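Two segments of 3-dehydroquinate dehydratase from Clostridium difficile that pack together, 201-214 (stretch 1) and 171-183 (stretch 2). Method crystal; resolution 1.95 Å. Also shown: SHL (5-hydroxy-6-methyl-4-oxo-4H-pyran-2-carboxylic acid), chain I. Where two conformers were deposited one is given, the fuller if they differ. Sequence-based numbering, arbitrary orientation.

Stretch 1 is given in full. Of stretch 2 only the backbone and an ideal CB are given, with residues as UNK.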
# COMPACT_ATOMS: atom_id res chain seq x y z
N ASP B 201 -0.32 -24.32 -3.35
CA ASP B 201 -1.20 -25.16 -2.54
C ASP B 201 -0.85 -24.97 -1.07
O ASP B 201 -1.20 -25.79 -0.24
CB ASP B 201 -1.20 -26.63 -2.98
CG ASP B 201 0.14 -27.31 -2.82
OD1 ASP B 201 1.11 -26.72 -2.28
OD2 ASP B 201 0.22 -28.48 -3.25
N ARG B 202 -0.15 -23.87 -0.78
CA ARG B 202 0.24 -23.50 0.59
C ARG B 202 0.51 -21.98 0.61
O ARG B 202 0.57 -21.34 -0.45
CB ARG B 202 1.49 -24.26 1.00
CG ARG B 202 2.74 -23.86 0.23
CD ARG B 202 3.74 -25.00 0.23
NE ARG B 202 3.30 -26.12 -0.60
CZ ARG B 202 3.88 -27.32 -0.63
NH1 ARG B 202 3.41 -28.28 -1.42
NH2 ARG B 202 4.94 -27.58 0.13
N PRO B 203 0.68 -21.40 1.81
CA PRO B 203 0.90 -19.96 1.84
C PRO B 203 2.30 -19.63 1.35
O PRO B 203 3.22 -20.45 1.47
CB PRO B 203 0.73 -19.59 3.32
CG PRO B 203 0.18 -20.86 3.99
CD PRO B 203 0.69 -21.98 3.16
N ILE B 204 2.44 -18.43 0.78
CA ILE B 204 3.69 -17.94 0.26
C ILE B 204 3.99 -16.59 0.87
O ILE B 204 3.09 -15.90 1.38
CB ILE B 204 3.69 -17.83 -1.28
CG1 ILE B 204 2.69 -16.76 -1.75
CG2 ILE B 204 3.35 -19.22 -1.92
CD1 ILE B 204 2.66 -16.54 -3.24
N ILE B 205 5.28 -16.24 0.83
CA ILE B 205 5.80 -15.00 1.37
C ILE B 205 6.59 -14.30 0.27
O ILE B 205 7.53 -14.88 -0.29
CB ILE B 205 6.80 -15.28 2.52
CG1 ILE B 205 6.14 -16.13 3.61
CG2 ILE B 205 7.38 -13.97 3.08
CD1 ILE B 205 7.20 -16.80 4.58
N THR B 206 6.24 -13.06 -0.05
CA THR B 206 6.97 -12.31 -1.07
C THR B 206 7.13 -10.88 -0.68
O THR B 206 6.29 -10.32 0.07
CB THR B 206 6.23 -12.29 -2.43
OG1 THR B 206 5.03 -11.48 -2.32
CG2 THR B 206 5.87 -13.72 -2.88
N MET B 207 8.20 -10.26 -1.17
CA MET B 207 8.43 -8.84 -0.96
C MET B 207 9.32 -8.24 -2.02
O MET B 207 10.13 -8.93 -2.65
CB MET B 207 9.04 -8.55 0.41
CG MET B 207 10.49 -8.90 0.53
SD MET B 207 11.13 -8.57 2.18
CE MET B 207 10.11 -9.66 3.17
N SER B 208 9.12 -6.95 -2.23
CA SER B 208 9.90 -6.13 -3.12
C SER B 208 10.58 -5.21 -2.13
O SER B 208 9.92 -4.52 -1.35
CB SER B 208 9.00 -5.33 -4.08
OG SER B 208 9.78 -4.57 -4.96
N MET B 209 11.90 -5.21 -2.14
CA MET B 209 12.69 -4.45 -1.20
C MET B 209 12.84 -2.97 -1.61
O MET B 209 12.32 -2.56 -2.64
CB MET B 209 14.06 -5.12 -1.04
CG MET B 209 13.98 -6.55 -0.48
SD MET B 209 15.60 -7.34 -0.25
CE MET B 209 16.12 -7.54 -1.95
N SER B 210 13.52 -2.18 -0.75
CA SER B 210 13.75 -0.74 -0.93
C SER B 210 12.47 0.09 -0.67
O SER B 210 11.38 -0.47 -0.54
CB SER B 210 14.31 -0.40 -2.31
OG SER B 210 13.29 -0.32 -3.29
N GLY B 211 12.63 1.42 -0.63
CA GLY B 211 11.50 2.36 -0.40
C GLY B 211 10.41 2.19 -1.43
O GLY B 211 9.23 2.19 -1.11
N MET B 212 10.82 2.00 -2.66
CA MET B 212 9.93 1.80 -3.79
C MET B 212 9.04 0.55 -3.62
O MET B 212 7.90 0.53 -4.09
CB MET B 212 10.80 1.68 -5.06
CG MET B 212 10.08 1.59 -6.37
SD MET B 212 11.26 1.63 -7.76
CE MET B 212 11.88 3.30 -7.61
N GLY B 213 9.55 -0.48 -2.94
CA GLY B 213 8.82 -1.74 -2.81
C GLY B 213 7.94 -1.91 -1.58
O GLY B 213 7.31 -2.95 -1.43
N VAL B 214 7.86 -0.88 -0.74
CA VAL B 214 7.11 -0.97 0.54
C VAL B 214 5.66 -1.42 0.42
O VAL B 214 5.15 -2.12 1.29
CB VAL B 214 7.20 0.35 1.32
CG1 VAL B 214 6.30 0.30 2.56
CG2 VAL B 214 8.65 0.62 1.71
N UNK B 171 7.16 -25.41 3.68
CA UNK B 171 5.83 -25.14 4.16
C UNK B 171 5.46 -23.72 3.70
O UNK B 171 4.28 -23.44 3.45
CB UNK B 171 5.75 -25.29 5.68
N UNK B 172 6.48 -22.86 3.56
CA UNK B 172 6.30 -21.45 3.22
C UNK B 172 7.40 -20.94 2.28
O UNK B 172 8.47 -20.50 2.75
CB UNK B 172 6.27 -20.61 4.50
N UNK B 173 7.17 -21.02 0.97
CA UNK B 173 8.10 -20.44 0.01
C UNK B 173 8.24 -18.94 0.24
O UNK B 173 7.23 -18.26 0.48
CB UNK B 173 7.64 -20.72 -1.42
N UNK B 174 9.46 -18.42 0.16
CA UNK B 174 9.69 -17.01 0.37
C UNK B 174 10.63 -16.45 -0.68
O UNK B 174 11.68 -17.04 -0.95
CB UNK B 174 10.25 -16.76 1.77
N UNK B 175 10.26 -15.32 -1.26
CA UNK B 175 11.12 -14.65 -2.21
C UNK B 175 11.15 -13.16 -1.98
O UNK B 175 10.12 -12.53 -1.70
CB UNK B 175 10.67 -14.95 -3.64
N UNK B 176 12.35 -12.62 -2.01
CA UNK B 176 12.58 -11.18 -1.84
C UNK B 176 13.42 -10.70 -3.03
O UNK B 176 14.49 -11.26 -3.30
CB UNK B 176 13.28 -10.88 -0.51
N UNK B 177 12.94 -9.67 -3.72
CA UNK B 177 13.60 -9.16 -4.92
C UNK B 177 13.78 -7.65 -4.86
O UNK B 177 13.12 -6.97 -4.07
CB UNK B 177 12.80 -9.54 -6.17
N UNK B 178 14.69 -7.13 -5.68
CA UNK B 178 15.00 -5.71 -5.66
C UNK B 178 14.44 -5.03 -6.92
O UNK B 178 14.82 -5.39 -8.04
CB UNK B 178 16.51 -5.49 -5.55
N UNK B 179 13.56 -4.03 -6.75
CA UNK B 179 13.09 -3.37 -7.96
C UNK B 179 14.11 -2.39 -8.50
O UNK B 179 14.80 -1.75 -7.72
CB UNK B 179 11.77 -2.65 -7.69
N UNK B 180 14.19 -2.29 -9.82
CA UNK B 180 15.03 -1.30 -10.48
C UNK B 180 14.13 -0.13 -10.92
O UNK B 180 14.62 0.96 -11.26
CB UNK B 180 15.77 -1.91 -11.67
N UNK B 181 12.83 -0.36 -10.91
CA UNK B 181 11.85 0.66 -11.28
C UNK B 181 10.50 0.34 -10.69
O UNK B 181 10.31 -0.73 -10.08
CB UNK B 181 11.74 0.78 -12.80
N UNK B 182 9.54 1.25 -10.86
CA UNK B 182 8.23 1.08 -10.27
C UNK B 182 7.52 -0.13 -10.85
O UNK B 182 6.85 -0.88 -10.13
CB UNK B 182 7.39 2.34 -10.48
N UNK B 183 7.68 -0.34 -12.16
CA UNK B 183 7.03 -1.47 -12.80
C UNK B 183 7.46 -2.80 -12.18
O UNK B 183 6.64 -3.73 -12.09
CB UNK B 183 7.34 -1.47 -14.30
OAD SHL I . 12.14 -7.32 5.60
CAH SHL I . 13.10 -7.42 4.80
OAA SHL I . 13.64 -6.40 4.31
CAK SHL I . 13.56 -8.74 4.43
OAG SHL I . 12.90 -9.88 5.01
CAF SHL I . 13.46 -11.16 4.83
CAL SHL I . 12.90 -12.21 5.48
CAJ SHL I . 14.58 -11.25 4.08
OAC SHL I . 15.16 -12.44 3.91
CAI SHL I . 15.14 -10.15 3.50
CAE SHL I . 14.64 -8.92 3.66
OAB SHL I . 16.22 -10.28 2.74

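Position 171 points away from stretch 1 and is permissive: Asp171. Its O lies 3.6 Å from Arg202 CG, and its carboxylate is hydrogen-bonded elsewhere in the structure.

At position 172 the ideal CB sits 3.9 Å from Ile205 CD1. Pro203 and Ile205 offer an apolar surface, which suits an aliphatic side chain. The residue is Leu172, and its CD2 packs 3.6 Å from Pro203 CB.

Position 173 has phi -60°, and its N makes no hydrogen bond to stretch 1. Proline is therefore allowed, as are small apolar residues beside Ile204. Pro173 is found here, with CG 4.2 Å from Ile204 CG2. Its O accepts from Ile205 N at 2.8 Å.

Position 174 pairs with Ile205, and both side chains lie on the same sheet face as Met207. The ideal CB is 3.8 Å from Ile205 CB. An aliphatic stem would fit, but SHL CAL lies farther out on this face, within reach of a long chain. Lys174 is all-t, and its NZ is covalently bonded to SHL CAL at 1.4 Å.

Position 175 turns to the opposite face, with Thr206. A beta-branched or other apolar residue suits the strand. Ile175 places CG2 3.9 Å from Thr206 CG2. Its N donates to Ile205 O at 2.9 Å, and its O accepts from Met207 N at 3.0 Å.

At position 176 the ideal CB is already 3.6 Å from Met207 CG and 4.2 Å from Met209 SD. Little room remains on that side, so a small residue suits. It is Ala176.

Position 177 shares its face with Ser208, which suits beta-formers. Val177 donates from N to Met207 O at 3.1 Å and accepts at O from Met209 N at 2.9 Å.

Position 178 points sideways, near Met209 CE. A flexible apolar chain could bend back over it. Met178 does so: its CE is 3.7 Å from Met209 CE, and its SD is 3.9 Å from Ser210 CB.

Position 179 points toward Ser208, Met209 and Met212. Its phi of -78° admits proline, and a compact apolar group suits. Pro179 sets CD 3.1 Å from Met209 O and CG 4.3 Å from Met212 CB.

Positions 180 and 183 point away and are permissive: Gln180 and Lys183.

Position 181 precedes a helix, favouring Asn, Asp, Ser or Thr. Asn181 is the N-cap, and its C lies 3.3 Å from Met212 SD.

Position 182 runs sideways past Met212, so a longer chain could touch it. Glu182 OE2 lies 3.8 Å from Met212 CE.

Stretch 2 (171-183) DLPKIAVMPQNEK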
# COMPACT_ATOMS: atom_id res chain seq x y z
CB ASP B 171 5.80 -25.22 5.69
CG ASP B 171 6.10 -26.61 6.20
OD1 ASP B 171 5.19 -27.46 6.17
OD2 ASP B 171 7.24 -26.85 6.65
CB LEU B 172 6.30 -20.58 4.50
CG LEU B 172 5.19 -20.81 5.52
CD1 LEU B 172 5.51 -20.07 6.84
CD2 LEU B 172 3.82 -20.39 4.97
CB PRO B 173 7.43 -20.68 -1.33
CG PRO B 173 6.56 -21.84 -1.13
CD PRO B 173 6.10 -21.77 0.31
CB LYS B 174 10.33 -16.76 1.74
CG LYS B 174 10.74 -15.28 1.98
CD LYS B 174 11.42 -15.10 3.30
CE LYS B 174 11.82 -13.64 3.51
NZ LYS B 174 12.56 -13.43 4.80
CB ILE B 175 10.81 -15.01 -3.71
CG1 ILE B 175 12.00 -14.62 -4.59
CG2 ILE B 175 9.52 -14.35 -4.20
CD1 ILE B 175 11.93 -15.17 -5.99
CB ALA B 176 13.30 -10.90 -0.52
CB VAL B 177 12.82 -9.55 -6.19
CG1 VAL B 177 12.75 -11.09 -6.31
CG2 VAL B 177 11.40 -8.94 -6.18
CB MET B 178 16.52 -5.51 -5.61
CG MET B 178 16.97 -4.03 -5.50
SD MET B 178 16.45 -3.29 -3.91
CE MET B 178 17.45 -4.20 -2.73
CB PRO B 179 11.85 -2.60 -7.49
CG PRO B 179 12.17 -2.24 -6.07
CD PRO B 179 13.00 -3.41 -5.53
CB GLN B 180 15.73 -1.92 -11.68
CG GLN B 180 16.70 -3.04 -11.31
CD GLN B 180 17.39 -3.65 -12.50
OE1 GLN B 180 17.11 -3.30 -13.65
NE2 GLN B 180 18.31 -4.58 -12.24
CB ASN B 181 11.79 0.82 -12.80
CG ASN B 181 11.49 -0.51 -13.52
OD1 ASN B 181 10.65 -1.30 -13.09
ND2 ASN B 181 12.16 -0.72 -14.65
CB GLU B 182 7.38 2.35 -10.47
CG GLU B 182 7.89 3.57 -9.72
CD GLU B 182 9.05 4.28 -10.42
OE1 GLU B 182 9.49 3.83 -11.52
OE2 GLU B 182 9.53 5.29 -9.87
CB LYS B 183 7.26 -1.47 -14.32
CG LYS B 183 6.43 -2.54 -15.05
CD LYS B 183 6.37 -2.31 -16.57
CE LYS B 183 5.58 -3.44 -17.24
NZ LYS B 183 5.32 -3.22 -18.70
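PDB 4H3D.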